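Long-range contact in 3'-5' exonuclease crn-4 (Caenorhabditis elegans, PDB 5DK5), which digests RNA and DNA from the 3' end as a metal-dependent DEDDh-family exonuclease and takes part in apoptotic DNA degradation: residues F62-L74 / I84-V98. Sequence-based numbering, arbitrary orientation.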
ATOM      1  N   PHE B  62      -9.331  10.179  23.862  1.00 31.47           N
ATOM      2  CA  PHE B  62      -8.092   9.555  23.426  1.00 28.92           C
ATOM      3  C   PHE B  62      -8.039   9.648  21.908  1.00 29.65           C
ATOM      4  O   PHE B  62      -8.963   9.203  21.234  1.00 32.00           O
ATOM      5  CB  PHE B  62      -8.033   8.099  23.886  1.00 27.13           C
ATOM      6  CG  PHE B  62      -6.750   7.403  23.544  1.00 29.70           C
ATOM      7  CD1 PHE B  62      -5.669   7.461  24.405  1.00 29.18           C
ATOM      8  CD2 PHE B  62      -6.629   6.681  22.368  1.00 23.90           C
ATOM      9  CE1 PHE B  62      -4.486   6.819  24.099  1.00 24.05           C
ATOM     10  CE2 PHE B  62      -5.449   6.036  22.056  1.00 23.18           C
ATOM     11  CZ  PHE B  62      -4.377   6.104  22.923  1.00 23.83           C
ATOM     12  N   ASN B  63      -6.972  10.232  21.374  1.00 30.35           N
ATOM     13  CA  ASN B  63      -6.873  10.463  19.937  1.00 30.14           C
ATOM     14  C   ASN B  63      -5.429  10.389  19.452  1.00 29.07           C
ATOM     15  O   ASN B  63      -4.664  11.344  19.589  1.00 29.27           O
ATOM     16  CB  ASN B  63      -7.481  11.820  19.576  1.00 30.61           C
ATOM     17  CG  ASN B  63      -7.620  12.019  18.078  1.00 29.61           C
ATOM     18  OD1 ASN B  63      -7.426  11.092  17.293  1.00 27.22           O
ATOM     19  ND2 ASN B  63      -7.965  13.236  17.676  1.00 31.46           N
ATOM     20  N   LYS B  64      -5.071   9.243  18.881  1.00 23.99           N
ATOM     21  CA  LYS B  64      -3.708   8.990  18.436  1.00 26.25           C
ATOM     22  C   LYS B  64      -3.678   8.462  17.011  1.00 23.14           C
ATOM     23  O   LYS B  64      -4.558   7.710  16.595  1.00 23.06           O
ATOM     24  CB  LYS B  64      -3.016   7.987  19.365  1.00 32.85           C
ATOM     25  CG  LYS B  64      -2.079   8.606  20.395  1.00 36.80           C
ATOM     26  CD  LYS B  64      -2.821   9.105  21.614  1.00 39.52           C
ATOM     27  CE  LYS B  64      -1.873   9.283  22.789  1.00 40.91           C
ATOM     28  NZ  LYS B  64      -0.779  10.242  22.485  1.00 43.37           N
ATOM     29  N   TYR B  65      -2.658   8.874  16.267  1.00 26.72           N
ATOM     30  CA  TYR B  65      -2.349   8.264  14.984  1.00 23.92           C
ATOM     31  C   TYR B  65      -1.555   6.991  15.242  1.00 22.96           C
ATOM     32  O   TYR B  65      -0.959   6.838  16.309  1.00 21.85           O
ATOM     33  CB  TYR B  65      -1.561   9.226  14.095  1.00 24.56           C
ATOM     34  CG  TYR B  65      -2.357  10.432  13.654  1.00 24.45           C
ATOM     35  CD1 TYR B  65      -3.455  10.288  12.819  1.00 25.12           C
ATOM     36  CD2 TYR B  65      -2.009  11.712  14.065  1.00 25.45           C
ATOM     37  CE1 TYR B  65      -4.189  11.381  12.409  1.00 26.65           C
ATOM     38  CE2 TYR B  65      -2.737  12.814  13.658  1.00 27.36           C
ATOM     39  CZ  TYR B  65      -3.827  12.642  12.829  1.00 29.22           C
ATOM     40  OH  TYR B  65      -4.563  13.729  12.416  1.00 32.65           O
ATOM     41  N   VAL B  66      -1.557   6.085  14.270  1.00 19.69           N
ATOM     42  CA  VAL B  66      -0.844   4.816  14.392  1.00 19.79           C
ATOM     43  C   VAL B  66      -0.063   4.532  13.113  1.00 19.63           C
ATOM     44  O   VAL B  66      -0.588   4.686  12.012  1.00 21.87           O
ATOM     45  CB  VAL B  66      -1.813   3.648  14.674  1.00 18.34           C
ATOM     46  CG1 VAL B  66      -1.050   2.337  14.835  1.00 20.95           C
ATOM     47  CG2 VAL B  66      -2.635   3.925  15.914  1.00 19.04           C
ATOM     48  N   LYS B  67       1.193   4.120  13.262  1.00 18.16           N
ATOM     49  CA  LYS B  67       2.024   3.791  12.113  1.00 19.13           C
ATOM     50  C   LYS B  67       1.808   2.332  11.691  1.00 16.90           C
ATOM     51  O   LYS B  67       2.095   1.421  12.468  1.00 16.47           O
ATOM     52  CB  LYS B  67       3.503   4.028  12.427  1.00 25.16           C
ATOM     53  CG  LYS B  67       4.428   3.756  11.237  1.00 31.44           C
ATOM     54  CD  LYS B  67       5.889   3.734  11.639  1.00 35.96           C
ATOM     55  CE  LYS B  67       6.416   5.126  11.912  1.00 43.68           C
ATOM     56  NZ  LYS B  67       7.838   5.096  12.355  1.00 49.99           N
ATOM     57  N   PRO B  68       1.303   2.104  10.463  1.00 21.22           N
ATOM     58  CA  PRO B  68       1.173   0.734   9.952  1.00 23.00           C
ATOM     59  C   PRO B  68       2.522   0.168   9.512  1.00 22.32           C
ATOM     60  O   PRO B  68       3.438   0.950   9.265  1.00 22.54           O
ATOM     61  CB  PRO B  68       0.226   0.895   8.764  1.00 24.32           C
ATOM     62  CG  PRO B  68       0.494   2.267   8.271  1.00 22.25           C
ATOM     63  CD  PRO B  68       0.847   3.099   9.473  1.00 21.56           C
ATOM     64  N   VAL B  69       2.640  -1.156   9.412  1.00 26.32           N
ATOM     65  CA  VAL B  69       3.919  -1.793   9.086  1.00 26.82           C
ATOM     66  C   VAL B  69       3.849  -2.698   7.854  1.00 25.42           C
ATOM     67  O   VAL B  69       4.879  -3.019   7.264  1.00 29.37           O
ATOM     68  CB  VAL B  69       4.443  -2.630  10.274  1.00 27.83           C
ATOM     69  CG1 VAL B  69       4.699  -1.736  11.481  1.00 28.92           C
ATOM     70  CG2 VAL B  69       3.463  -3.742  10.629  1.00 26.89           C
ATOM     71  N   LEU B  70       2.644  -3.117   7.475  1.00 22.01           N
ATOM     72  CA  LEU B  70       2.467  -3.951   6.285  1.00 21.10           C
ATOM     73  C   LEU B  70       2.376  -3.090   5.028  1.00 20.97           C
ATOM     74  O   LEU B  70       2.991  -3.396   4.007  1.00 22.99           O
ATOM     75  CB  LEU B  70       1.216  -4.823   6.408  1.00 21.11           C
ATOM     76  CG  LEU B  70       1.162  -5.791   7.591  1.00 20.75           C
ATOM     77  CD1 LEU B  70      -0.152  -6.550   7.578  1.00 21.21           C
ATOM     78  CD2 LEU B  70       2.336  -6.756   7.556  1.00 20.93           C
ATOM     79  N   ASN B  71       1.591  -2.021   5.115  1.00 16.98           N
ATOM     80  CA  ASN B  71       1.475  -1.037   4.045  1.00 17.32           C
ATOM     81  C   ASN B  71       1.704   0.349   4.621  1.00 17.90           C
ATOM     82  O   ASN B  71       0.809   0.943   5.224  1.00 18.07           O
ATOM     83  CB  ASN B  71       0.111  -1.126   3.365  1.00 16.42           C
ATOM     84  CG  ASN B  71      -0.073  -2.427   2.608  1.00 17.78           C
ATOM     85  OD1 ASN B  71       0.486  -2.614   1.526  1.00 17.98           O
ATOM     86  ND2 ASN B  71      -0.860  -3.336   3.174  1.00 17.75           N
ATOM     87  N   ARG B  72       2.918   0.852   4.433  1.00 19.42           N
ATOM     88  CA  ARG B  72       3.381   2.040   5.137  1.00 19.62           C
ATOM     89  C   ARG B  72       3.067   3.332   4.395  1.00 19.39           C
ATOM     90  O   ARG B  72       3.160   4.416   4.969  1.00 22.34           O
ATOM     91  CB  ARG B  72       4.882   1.925   5.388  1.00 19.34           C
ATOM     92  CG  ARG B  72       5.243   0.680   6.181  1.00 26.66           C
ATOM     93  CD  ARG B  72       6.732   0.506   6.368  1.00 32.22           C
ATOM     94  NE  ARG B  72       7.045  -0.890   6.648  1.00 40.57           N
ATOM     95  CZ  ARG B  72       8.253  -1.350   6.946  1.00 47.44           C
ATOM     96  NH1 ARG B  72       9.291  -0.526   7.015  1.00 50.34           N
ATOM     97  NH2 ARG B  72       8.424  -2.642   7.178  1.00 49.75           N
ATOM     98  N   THR B  73       2.695   3.211   3.124  1.00 16.45           N
ATOM     99  CA  THR B  73       2.256   4.359   2.335  1.00 15.65           C
ATOM    100  C   THR B  73       0.748   4.305   2.145  1.00 16.57           C
ATOM    101  O   THR B  73       0.231   3.381   1.516  1.00 17.56           O
ATOM    102  CB  THR B  73       2.927   4.403   0.946  1.00 16.12           C
ATOM    103  OG1 THR B  73       4.337   4.188   1.071  1.00 15.97           O
ATOM    104  CG2 THR B  73       2.673   5.745   0.276  1.00 15.68           C
ATOM    105  N   LEU B  74       0.041   5.290   2.689  1.00 15.21           N
ATOM    106  CA  LEU B  74      -1.402   5.372   2.502  1.00 16.73           C
ATOM    107  C   LEU B  74      -1.736   5.588   1.031  1.00 16.20           C
ATOM    108  O   LEU B  74      -1.143   6.439   0.372  1.00 15.79           O
ATOM    109  CB  LEU B  74      -1.999   6.507   3.338  1.00 18.13           C
ATOM    110  CG  LEU B  74      -1.798   6.457   4.855  1.00 21.12           C
ATOM    111  CD1 LEU B  74      -2.590   7.579   5.508  1.00 21.69           C
ATOM    112  CD2 LEU B  74      -2.206   5.107   5.429  1.00 21.69           C
ATOM    113  N   ILE B  84      -6.503  11.496   6.787  1.00 27.87           N
ATOM    114  CA  ILE B  84      -5.209  11.388   7.451  1.00 26.03           C
ATOM    115  C   ILE B  84      -4.079  11.633   6.449  1.00 25.40           C
ATOM    116  O   ILE B  84      -4.006  10.955   5.424  1.00 23.42           O
ATOM    117  CB  ILE B  84      -5.026  10.005   8.104  1.00 24.61           C
ATOM    118  CG1 ILE B  84      -6.143   9.756   9.120  1.00 25.57           C
ATOM    119  CG2 ILE B  84      -3.665   9.908   8.789  1.00 23.12           C
ATOM    120  CD1 ILE B  84      -6.161   8.353   9.692  1.00 25.12           C
ATOM    121  N   PRO B  85      -3.197  12.611   6.730  1.00 28.52           N
ATOM    122  CA  PRO B  85      -2.049  12.826   5.845  1.00 27.62           C
ATOM    123  C   PRO B  85      -0.911  11.850   6.132  1.00 27.72           C
ATOM    124  O   PRO B  85      -0.796  11.347   7.252  1.00 24.76           O
ATOM    125  CB  PRO B  85      -1.634  14.264   6.155  1.00 28.98           C
ATOM    126  CG  PRO B  85      -2.009  14.450   7.575  1.00 30.90           C
ATOM    127  CD  PRO B  85      -3.258  13.631   7.796  1.00 30.56           C
ATOM    128  N   GLN B  86      -0.084  11.591   5.125  1.00 25.81           N
ATOM    129  CA  GLN B  86       1.019  10.646   5.253  1.00 23.66           C
ATOM    130  C   GLN B  86       1.975  11.033   6.376  1.00 22.12           C
ATOM    131  O   GLN B  86       2.469  10.173   7.105  1.00 22.31           O
ATOM    132  CB  GLN B  86       1.787  10.550   3.934  1.00 20.77           C
ATOM    133  CG  GLN B  86       2.880   9.496   3.925  1.00 20.21           C
ATOM    134  CD  GLN B  86       2.337   8.096   4.107  1.00 18.69           C
ATOM    135  OE1 GLN B  86       1.348   7.715   3.480  1.00 19.62           O
ATOM    136  NE2 GLN B  86       2.977   7.321   4.974  1.00 17.36           N
ATOM    137  N   ARG B  87       2.231  12.330   6.512  1.00 19.61           N
ATOM    138  CA  ARG B  87       3.182  12.818   7.503  1.00 22.96           C
ATOM    139  C   ARG B  87       2.760  12.442   8.923  1.00 24.44           C
ATOM    140  O   ARG B  87       3.605  12.245   9.798  1.00 25.02           O
ATOM    141  CB  ARG B  87       3.337  14.336   7.385  1.00 29.32           C
ATOM    142  CG  ARG B  87       2.051  15.120   7.601  1.00 37.31           C
ATOM    143  CD  ARG B  87       2.251  16.605   7.333  1.00 43.81           C
ATOM    144  NE  ARG B  87       1.029  17.375   7.557  1.00 49.80           N
ATOM    145  CZ  ARG B  87       0.643  17.861   8.735  1.00 58.10           C
ATOM    146  NH1 ARG B  87       1.377  17.662   9.823  1.00 61.10           N
ATOM    147  NH2 ARG B  87      -0.487  18.547   8.827  1.00 62.22           N
ATOM    148  N   SER B  88       1.455  12.326   9.146  1.00 25.96           N
ATOM    149  CA  SER B  88       0.942  12.068  10.487  1.00 27.04           C
ATOM    150  C   SER B  88       1.224  10.639  10.953  1.00 25.40           C
ATOM    151  O   SER B  88       1.429  10.408  12.145  1.00 24.55           O
ATOM    152  CB  SER B  88      -0.564  12.347  10.545  1.00 27.89           C
ATOM    153  OG  SER B  88      -0.823  13.740  10.567  1.00 29.07           O
ATOM    154  N   ILE B  89       1.238   9.683  10.026  1.00 26.27           N
ATOM    155  CA  ILE B  89       1.499   8.294  10.396  1.00 27.76           C
ATOM    156  C   ILE B  89       2.994   7.977  10.346  1.00 26.05           C
ATOM    157  O   ILE B  89       3.457   7.050  11.008  1.00 25.51           O
ATOM    158  CB  ILE B  89       0.730   7.295   9.493  1.00 30.38           C
ATOM    159  CG1 ILE B  89       1.186   7.374   8.033  1.00 29.64           C
ATOM    160  CG2 ILE B  89      -0.773   7.548   9.585  1.00 31.06           C
ATOM    161  CD1 ILE B  89       0.818   6.139   7.241  1.00 30.80           C
ATOM    162  N   ASP B  90       3.746   8.746   9.561  1.00 24.69           N
ATOM    163  CA  ASP B  90       5.196   8.567   9.492  1.00 23.95           C
ATOM    164  C   ASP B  90       5.854   8.913  10.826  1.00 23.52           C
ATOM    165  O   ASP B  90       6.919   8.394  11.151  1.00 25.14           O
ATOM    166  CB  ASP B  90       5.806   9.428   8.379  1.00 24.97           C
ATOM    167  CG  ASP B  90       5.596   8.842   6.989  1.00 26.46           C
ATOM    168  OD1 ASP B  90       5.074   7.713   6.872  1.00 26.87           O
ATOM    169  OD2 ASP B  90       5.969   9.515   6.004  1.00 26.92           O
ATOM    170  N   THR B  91       5.215   9.794  11.591  1.00 25.94           N
ATOM    171  CA  THR B  91       5.740  10.224  12.884  1.00 26.83           C
ATOM    172  C   THR B  91       5.011   9.565  14.057  1.00 28.81           C
ATOM    173  O   THR B  91       5.226   9.932  15.214  1.00 30.39           O
ATOM    174  CB  THR B  91       5.638  11.753  13.042  1.00 26.57           C
ATOM    175  OG1 THR B  91       4.276  12.167  12.858  1.00 26.22           O
ATOM    176  CG2 THR B  91       6.523  12.454  12.024  1.00 26.34           C
ATOM    177  N   ALA B  92       4.158   8.590  13.757  1.00 26.71           N
ATOM    178  CA  ALA B  92       3.330   7.951  14.780  1.00 25.34           C
ATOM    179  C   ALA B  92       4.007   6.711  15.350  1.00 25.61           C
ATOM    180  O   ALA B  92       4.995   6.224  14.801  1.00 26.37           O
ATOM    181  CB  ALA B  92       1.973   7.587  14.200  1.00 24.02           C
ATOM    182  N   ASP B  93       3.476   6.210  16.461  1.00 22.87           N
ATOM    183  CA  ASP B  93       3.940   4.946  17.024  1.00 23.43           C
ATOM    184  C   ASP B  93       3.167   3.789  16.398  1.00 21.94           C
ATOM    185  O   ASP B  93       2.076   3.983  15.859  1.00 20.25           O
ATOM    186  CB  ASP B  93       3.775   4.931  18.546  1.00 28.28           C
ATOM    187  CG  ASP B  93       4.686   5.922  19.246  1.00 31.79           C
ATOM    188  OD1 ASP B  93       5.916   5.707  19.238  1.00 33.78           O
ATOM    189  OD2 ASP B  93       4.174   6.908  19.821  1.00 32.05           O
ATOM    190  N   THR B  94       3.736   2.589  16.461  1.00 20.51           N
ATOM    191  CA  THR B  94       3.040   1.392  16.003  1.00 20.63           C
ATOM    192  C   THR B  94       1.914   1.050  16.971  1.00 19.46           C
ATOM    193  O   THR B  94       1.877   1.559  18.091  1.00 21.35           O
ATOM    194  CB  THR B  94       3.991   0.194  15.874  1.00 24.55           C
ATOM    195  OG1 THR B  94       4.686  -0.001  17.111  1.00 29.15           O
ATOM    196  CG2 THR B  94       4.997   0.437  14.763  1.00 16.63           C
ATOM    197  N   PHE B  95       1.005   0.179  16.539  1.00 18.83           N
ATOM    198  CA  PHE B  95      -0.220  -0.094  17.287  1.00 21.74           C
ATOM    199  C   PHE B  95       0.026  -0.615  18.701  1.00 21.79           C
ATOM    200  O   PHE B  95      -0.728  -0.296  19.621  1.00 19.95           O
ATOM    201  CB  PHE B  95      -1.088  -1.101  16.530  1.00 21.67           C
ATOM    202  CG  PHE B  95      -2.375  -1.431  17.234  1.00 22.47           C
ATOM    203  CD1 PHE B  95      -3.464  -0.581  17.144  1.00 22.29           C
ATOM    204  CD2 PHE B  95      -2.493  -2.585  17.990  1.00 21.90           C
ATOM    205  CE1 PHE B  95      -4.646  -0.880  17.790  1.00 19.76           C
ATOM    206  CE2 PHE B  95      -3.671  -2.887  18.639  1.00 22.41           C
ATOM    207  CZ  PHE B  95      -4.749  -2.033  18.539  1.00 20.14           C
ATOM    208  N   ASP B  96       1.069  -1.421  18.874  1.00 25.15           N
ATOM    209  CA  ASP B  96       1.355  -2.009  20.177  1.00 28.00           C
ATOM    210  C   ASP B  96       1.648  -0.928  21.216  1.00 28.79           C
ATOM    211  O   ASP B  96       1.241  -1.044  22.373  1.00 28.78           O
ATOM    212  CB  ASP B  96       2.529  -2.987  20.083  1.00 29.80           C
ATOM    213  CG  ASP B  96       3.760  -2.369  19.450  1.00 31.79           C
ATOM    214  OD1 ASP B  96       3.615  -1.615  18.464  1.00 32.87           O
ATOM    215  OD2 ASP B  96       4.875  -2.645  19.941  1.00 31.97           O
ATOM    216  N   VAL B  97       2.341   0.124  20.798  1.00 25.71           N
ATOM    217  CA  VAL B  97       2.653   1.234  21.691  1.00 26.19           C
ATOM    218  C   VAL B  97       1.398   2.044  22.002  1.00 27.53           C
ATOM    219  O   VAL B  97       1.125   2.364  23.158  1.00 29.19           O
ATOM    220  CB  VAL B  97       3.715   2.161  21.080  1.00 28.58           C
ATOM    221  CG1 VAL B  97       4.000   3.350  22.001  1.00 28.38           C
ATOM    222  CG2 VAL B  97       4.992   1.386  20.803  1.00 29.96           C
ATOM    223  N   VAL B  98       0.640   2.373  20.963  1.00 24.43           N
ATOM    224  CA  VAL B  98      -0.564   3.177  21.120  1.00 23.45           C
ATOM    225  C   VAL B  98      -1.612   2.437  21.941  1.00 21.90           C
ATOM    226  O   VAL B  98      -2.330   3.045  22.734  1.00 22.59           O
ATOM    227  CB  VAL B  98      -1.158   3.559  19.755  1.00 22.15           C
ATOM    228  CG1 VAL B  98      -2.500   4.261  19.920  1.00 20.69           C
ATOM    229  CG2 VAL B  98      -0.186   4.451  18.997  1.00 21.41           C
TER
HETATM  230  O   HOH W   1       1.252   7.723  17.629  1.00 21.26           O
HETATM  231  O   HOH W   2      -2.761  15.549  10.917  1.00 44.22           O
HETATM  232  O   HOH W   3       0.940  -0.734  13.671  1.00 22.18           O
HETATM  233  O   HOH W   4       7.579   7.071  13.945  1.00 30.69           O
HETATM  234  O   HOH W   5       4.673   4.830   7.317  1.00 39.53           O
HETATM  235  O   HOH W   6       0.226   8.311   1.205  1.00 17.93           O
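Gln86 clasps the backbone of Arg72 and Leu74 in a mixed polar and apolar contact, where the chain leaving edge strand 55-65 of the exonuclease sheet packs against the short helix 86-90 and the turn leading into helix 95-109. A primary amide suits this place because it both donates and accepts: NE2 gives a hydrogen to Arg72 O (2.9 Å), while OE1 takes Leu74 N (2.9 Å) on a lone pair. With chi2 bent to 63°, the amide end turns back to the loop, and Asp90 OD1 receives a second NE2 hydrogen. Asp90 OD2 meets His300 of the second subunit, so this network reaches the dimer interface. Beside the amide, Ile89, long enough to reach across, sets CD1 tip to tip against Leu74 CG (3.6 Å). Lys67 N donates to Asp93 O (2.7 Å) almost straight, and its long aliphatic chain carries NZ to a water shared with Asp90 O and Ala92 O. Small Ser88 brings CB 3.8 Å from the centroid of the Tyr65 ring, a CH-pi contact; Ile84, about 4 Å from the magnesium ligand Glu27 between side chains, touches that ring too. A leucine in place of Gln86 would probably leave Arg72 O and Leu74 N without these amide partners. Polar clasps thus help set the loop's path, together with Glu40 and the second subunit, while Ile89, Leu74, Val66 and Val98 supply apolar packing alongside.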